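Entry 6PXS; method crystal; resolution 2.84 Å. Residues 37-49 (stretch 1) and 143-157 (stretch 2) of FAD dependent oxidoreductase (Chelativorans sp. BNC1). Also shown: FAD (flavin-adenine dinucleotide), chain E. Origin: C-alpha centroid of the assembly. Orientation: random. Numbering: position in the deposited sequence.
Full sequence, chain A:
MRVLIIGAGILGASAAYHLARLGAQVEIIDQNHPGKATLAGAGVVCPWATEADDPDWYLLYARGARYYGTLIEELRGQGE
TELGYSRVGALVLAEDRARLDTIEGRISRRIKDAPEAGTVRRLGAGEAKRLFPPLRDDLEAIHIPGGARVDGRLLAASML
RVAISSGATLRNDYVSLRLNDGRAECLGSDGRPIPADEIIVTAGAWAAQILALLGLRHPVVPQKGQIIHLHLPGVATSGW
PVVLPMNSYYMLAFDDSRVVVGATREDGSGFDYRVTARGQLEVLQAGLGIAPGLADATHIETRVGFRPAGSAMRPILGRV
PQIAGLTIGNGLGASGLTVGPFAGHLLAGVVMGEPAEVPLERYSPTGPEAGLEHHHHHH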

# COMPACT_ATOMS: atom_id res chain seq x y z
N ALA A 37 10.40 10.79 11.28
CA ALA A 37 11.09 9.87 12.18
C ALA A 37 10.13 9.24 13.18
O ALA A 37 10.21 8.04 13.46
N THR A 38 9.23 10.04 13.76
CA THR A 38 8.35 9.52 14.79
C THR A 38 7.47 8.39 14.27
O THR A 38 7.12 7.47 15.03
N LEU A 39 7.09 8.43 12.99
CA LEU A 39 6.24 7.39 12.43
C LEU A 39 6.97 6.08 12.21
O LEU A 39 6.31 5.06 11.98
N ALA A 40 8.30 6.08 12.25
CA ALA A 40 9.09 4.88 12.04
C ALA A 40 9.89 4.46 13.27
O ALA A 40 10.66 3.50 13.20
N GLY A 41 9.72 5.16 14.39
CA GLY A 41 10.47 4.84 15.59
C GLY A 41 10.15 3.48 16.16
O GLY A 41 8.97 3.14 16.34
N ALA A 42 11.18 2.69 16.44
CA ALA A 42 10.98 1.36 17.01
C ALA A 42 10.19 1.45 18.30
O ALA A 42 9.08 0.91 18.41
N GLY A 43 10.74 2.14 19.30
CA GLY A 43 10.03 2.37 20.54
C GLY A 43 10.60 1.66 21.75
O GLY A 43 9.85 1.22 22.62
N VAL A 44 11.93 1.55 21.82
CA VAL A 44 12.60 0.94 22.96
C VAL A 44 12.95 2.03 23.96
O VAL A 44 13.48 3.08 23.59
N VAL A 45 12.67 1.77 25.24
CA VAL A 45 12.98 2.70 26.33
C VAL A 45 13.75 1.91 27.38
O VAL A 45 13.16 1.31 28.28
N CYS A 46 15.08 1.91 27.27
CA CYS A 46 15.93 1.14 28.17
C CYS A 46 17.35 1.69 28.10
O CYS A 46 18.20 1.14 27.40
N PRO A 47 17.65 2.77 28.83
CA PRO A 47 18.93 3.47 28.62
C PRO A 47 20.12 2.87 29.36
O PRO A 47 21.26 3.17 28.98
N TRP A 48 19.90 2.04 30.38
CA TRP A 48 20.99 1.66 31.27
C TRP A 48 22.05 0.81 30.59
O TRP A 48 23.17 0.70 31.11
N ALA A 49 21.74 0.21 29.43
CA ALA A 49 22.68 -0.66 28.74
C ALA A 49 23.43 0.04 27.61
O ALA A 49 24.20 -0.62 26.90
N HIS A 143 19.03 -9.60 32.48
CA HIS A 143 17.62 -9.26 32.57
C HIS A 143 17.47 -7.93 33.30
O HIS A 143 17.91 -7.79 34.45
N ILE A 144 16.84 -6.96 32.64
CA ILE A 144 16.55 -5.66 33.23
C ILE A 144 15.03 -5.50 33.29
O ILE A 144 14.42 -5.05 32.31
N PRO A 145 14.38 -5.84 34.41
CA PRO A 145 12.91 -5.78 34.44
C PRO A 145 12.35 -4.41 34.12
O PRO A 145 11.17 -4.32 33.73
N GLY A 146 13.14 -3.34 34.24
CA GLY A 146 12.62 -2.00 34.02
C GLY A 146 12.50 -1.60 32.57
O GLY A 146 11.81 -0.62 32.27
N GLY A 147 13.17 -2.31 31.67
CA GLY A 147 13.09 -1.98 30.26
C GLY A 147 11.66 -2.02 29.75
O GLY A 147 10.92 -2.97 30.03
N ALA A 148 11.26 -1.00 29.00
CA ALA A 148 9.91 -0.90 28.47
C ALA A 148 9.97 -0.55 26.99
O ALA A 148 11.02 -0.23 26.44
N ARG A 149 8.80 -0.63 26.34
CA ARG A 149 8.65 -0.25 24.95
C ARG A 149 7.38 0.58 24.80
O ARG A 149 6.57 0.67 25.72
N VAL A 150 7.23 1.20 23.63
CA VAL A 150 6.09 2.07 23.35
C VAL A 150 5.98 2.24 21.84
O VAL A 150 6.95 2.06 21.11
N ASP A 151 4.78 2.60 21.38
CA ASP A 151 4.56 2.92 19.97
C ASP A 151 4.78 4.42 19.79
O ASP A 151 3.96 5.24 20.23
N GLY A 152 5.89 4.78 19.14
CA GLY A 152 6.23 6.19 19.00
C GLY A 152 5.12 7.02 18.38
O GLY A 152 4.81 8.11 18.85
N ARG A 153 4.51 6.51 17.30
CA ARG A 153 3.49 7.28 16.60
C ARG A 153 2.26 7.49 17.47
O ARG A 153 1.70 8.59 17.51
N LEU A 154 1.81 6.44 18.17
CA LEU A 154 0.62 6.57 19.00
C LEU A 154 0.85 7.51 20.18
O LEU A 154 -0.08 8.19 20.62
N LEU A 155 2.08 7.56 20.70
CA LEU A 155 2.37 8.47 21.80
C LEU A 155 2.28 9.92 21.35
O LEU A 155 1.54 10.72 21.93
N ALA A 156 3.03 10.28 20.30
CA ALA A 156 2.99 11.65 19.81
C ALA A 156 1.59 12.04 19.36
O ALA A 156 1.20 13.21 19.49
N ALA A 157 0.83 11.09 18.82
CA ALA A 157 -0.54 11.39 18.42
C ALA A 157 -1.41 11.75 19.62
O ALA A 157 -2.15 12.73 19.60

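The contact turns on a residue with no side chain: Gly43, whose CA packs directly against the second stretch, 3.1 Å from Val150 O in a CA-H...O contact. A CB here would lie 1.8 Å from that same Val150 O, and the backbone angles (phi 112°, psi 36°) by themselves call for glycine. The close approach lets Val150 N donate to Gly43 O (2.8 Å) at the start of a short antiparallel ladder, continued by Val45 N to Ala148 O (2.9 Å) and Ala148 N to Val45 O (3.1 Å).

Val44 (chi1 t) and Arg149 share one face of this ladder; the arginine, p at chi1 and chi2, leads its end away to partners elsewhere in the structure. Val45 and Ala148 occupy the other face, where Val45, also t, brings CG2 to 4.1 Å from CG1 of Val150 (p).

Beyond the strands, Trp48 (m, chi2 -81°) points toward the second stretch and packs CE3 3.7 Å from CG2 of Ile144 (m, t). Its ring edge meets the turn, with CZ3 3.8 Å from Gly147 N. Cys46 (t) fills the adjacent space, its SG 3.8 Å from Gly147 CA and 4.3 Å from Ile144 CD1.

At the opposite end, Thr38 (m) sets CG2 3.8 Å from Ala156 CB, while its OG1 turns to FAD, donating to O2A (2.6 Å) and accepting from O4' (2.9 Å). Leu39 (m, t) lays CD2 3.5 Å from CD of Arg153, an extended chain (t, t) that bends at chi3 (p). Arg153 NH2 comes within 3.0 Å of Leu39 O, but the angle is too poor for a hydrogen bond. Asp151 (t) caps the helix through OD1, which accepts weak bonds from Arg153 N (3.1 Å) and Leu154 N (3.3 Å). The flavin is held by backbone: Gly43 N and Val44 N both donate to FAD O4, at 3.2 and 3.1 Å.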

# COMPACT_ATOMS: atom_id res chain seq x y z
CB ALA A 37 12.22 10.60 12.90
CB THR A 38 7.49 10.65 15.36
OG1 THR A 38 8.34 11.67 15.89
CG2 THR A 38 6.59 10.12 16.47
CB LEU A 39 5.64 7.86 11.10
CG LEU A 39 4.93 9.21 11.07
CD1 LEU A 39 4.38 9.46 9.67
CD2 LEU A 39 3.82 9.28 12.10
CB ALA A 40 10.06 5.08 10.86
CB ALA A 42 12.33 0.68 17.24
CB VAL A 44 13.85 0.17 22.52
CG1 VAL A 44 14.60 -0.35 23.73
CG2 VAL A 44 13.46 -0.97 21.59
CB VAL A 45 11.72 3.34 26.93
CG1 VAL A 45 12.10 4.32 28.03
CG2 VAL A 45 10.91 4.04 25.85
CB CYS A 46 15.90 -0.34 27.80
SG CYS A 46 16.68 -1.42 29.01
CB PRO A 47 18.64 4.88 29.15
CG PRO A 47 17.66 4.64 30.26
CD PRO A 47 16.81 3.47 29.82
CB TRP A 48 20.42 0.92 32.48
CG TRP A 48 19.27 1.63 33.11
CD1 TRP A 48 19.33 2.68 33.98
CD2 TRP A 48 17.88 1.36 32.91
NE1 TRP A 48 18.07 3.08 34.34
CE2 TRP A 48 17.16 2.28 33.70
CE3 TRP A 48 17.17 0.42 32.15
CZ2 TRP A 48 15.76 2.29 33.74
CZ3 TRP A 48 15.79 0.44 32.19
CH2 TRP A 48 15.10 1.37 32.98
CB ALA A 49 21.94 -1.87 28.17
CB HIS A 143 16.84 -10.36 33.28
CG HIS A 143 15.36 -10.17 33.25
ND1 HIS A 143 14.65 -9.68 34.32
CD2 HIS A 143 14.45 -10.40 32.27
CE1 HIS A 143 13.37 -9.62 34.01
NE2 HIS A 143 13.22 -10.05 32.77
CB ILE A 144 17.19 -4.51 32.42
CG1 ILE A 144 18.69 -4.74 32.27
CG2 ILE A 144 16.92 -3.18 33.11
CD1 ILE A 144 19.38 -3.69 31.42
CB PRO A 145 12.58 -6.20 35.88
CG PRO A 145 13.77 -6.95 36.36
CD PRO A 145 14.95 -6.33 35.68
CB ALA A 148 9.09 0.15 29.22
CB ARG A 149 8.63 -1.47 24.02
CG ARG A 149 7.78 -2.65 24.49
CD ARG A 149 6.28 -2.44 24.26
NE ARG A 149 5.53 -3.68 24.46
CZ ARG A 149 4.21 -3.77 24.44
NH1 ARG A 149 3.46 -2.69 24.24
NH2 ARG A 149 3.62 -4.95 24.63
CB VAL A 150 6.25 3.44 24.06
CG1 VAL A 150 7.50 4.15 23.57
CG2 VAL A 150 5.02 4.30 23.84
CB ASP A 151 3.15 2.51 19.55
CG ASP A 151 2.92 2.65 18.05
OD1 ASP A 151 3.44 3.62 17.45
OD2 ASP A 151 2.23 1.78 17.47
CB ARG A 153 3.11 6.59 15.30
CG ARG A 153 1.96 7.27 14.56
CD ARG A 153 1.73 6.70 13.18
NE ARG A 153 1.40 5.27 13.21
CZ ARG A 153 2.20 4.30 12.79
NH1 ARG A 153 1.79 3.04 12.87
NH2 ARG A 153 3.41 4.56 12.29
CB LEU A 154 0.18 5.20 19.51
CG LEU A 154 -0.35 4.24 18.44
CD1 LEU A 154 -0.60 2.87 19.04
CD2 LEU A 154 -1.61 4.81 17.81
CB LEU A 155 3.75 8.17 22.38
CG LEU A 155 4.20 9.05 23.54
CD1 LEU A 155 3.20 8.97 24.68
CD2 LEU A 155 5.58 8.66 24.01
CB ALA A 156 3.99 11.82 18.66
CB ALA A 157 -1.13 10.20 17.66
PA FAD E . 10.26 14.16 13.31
O1A FAD E . 10.77 13.81 11.96
O2A FAD E . 9.42 13.06 13.96
O5B FAD E . 9.45 15.50 13.28
C5B FAD E . 9.69 16.51 12.28
C4B FAD E . 8.36 17.02 11.78
O4B FAD E . 8.50 18.40 11.36
C3B FAD E . 7.80 16.26 10.58
O3B FAD E . 6.40 16.08 10.71
C2B FAD E . 8.15 17.17 9.40
O2B FAD E . 7.27 17.00 8.30
C1B FAD E . 7.97 18.54 10.06
N9A FAD E . 8.67 19.63 9.39
C8A FAD E . 10.00 19.72 9.11
N7A FAD E . 10.35 20.82 8.49
C5A FAD E . 9.15 21.51 8.35
C6A FAD E . 8.83 22.75 7.77
N6A FAD E . 9.73 23.56 7.20
N1A FAD E . 7.54 23.14 7.80
C2A FAD E . 6.63 22.34 8.36
N3A FAD E . 6.82 21.14 8.94
C4A FAD E . 8.11 20.78 8.89
N1 FAD E . 14.26 6.52 19.44
C2 FAD E . 14.17 5.85 20.63
O2 FAD E . 14.19 6.45 21.71
N3 FAD E . 14.04 4.47 20.64
C4 FAD E . 14.00 3.66 19.52
O4 FAD E . 13.89 2.44 19.65
C4X FAD E . 14.10 4.38 18.27
N5 FAD E . 14.07 3.68 17.16
C5X FAD E . 14.16 4.37 15.96
C6 FAD E . 14.13 3.64 14.77
C7 FAD E . 14.22 4.28 13.54
C7M FAD E . 14.18 3.46 12.28
C8 FAD E . 14.35 5.68 13.49
C8M FAD E . 14.44 6.40 12.17
C9 FAD E . 14.38 6.40 14.68
C9A FAD E . 14.29 5.76 15.91
N10 FAD E . 14.31 6.47 17.12
C10 FAD E . 14.23 5.81 18.33
C1' FAD E . 14.46 7.94 17.14
C2' FAD E . 13.12 8.68 17.05
O2' FAD E . 12.24 8.01 16.15
C3' FAD E . 13.37 10.10 16.56
O3' FAD E . 14.53 10.62 17.20
C4' FAD E . 12.22 11.07 16.80
O4' FAD E . 11.04 10.55 16.18
C5' FAD E . 12.52 12.45 16.26
O5' FAD E . 11.37 13.30 16.43
P FAD E . 11.34 14.76 15.84
O1P FAD E . 12.61 15.49 16.28
O2P FAD E . 10.06 15.45 16.14
O3P FAD E . 11.47 14.49 14.28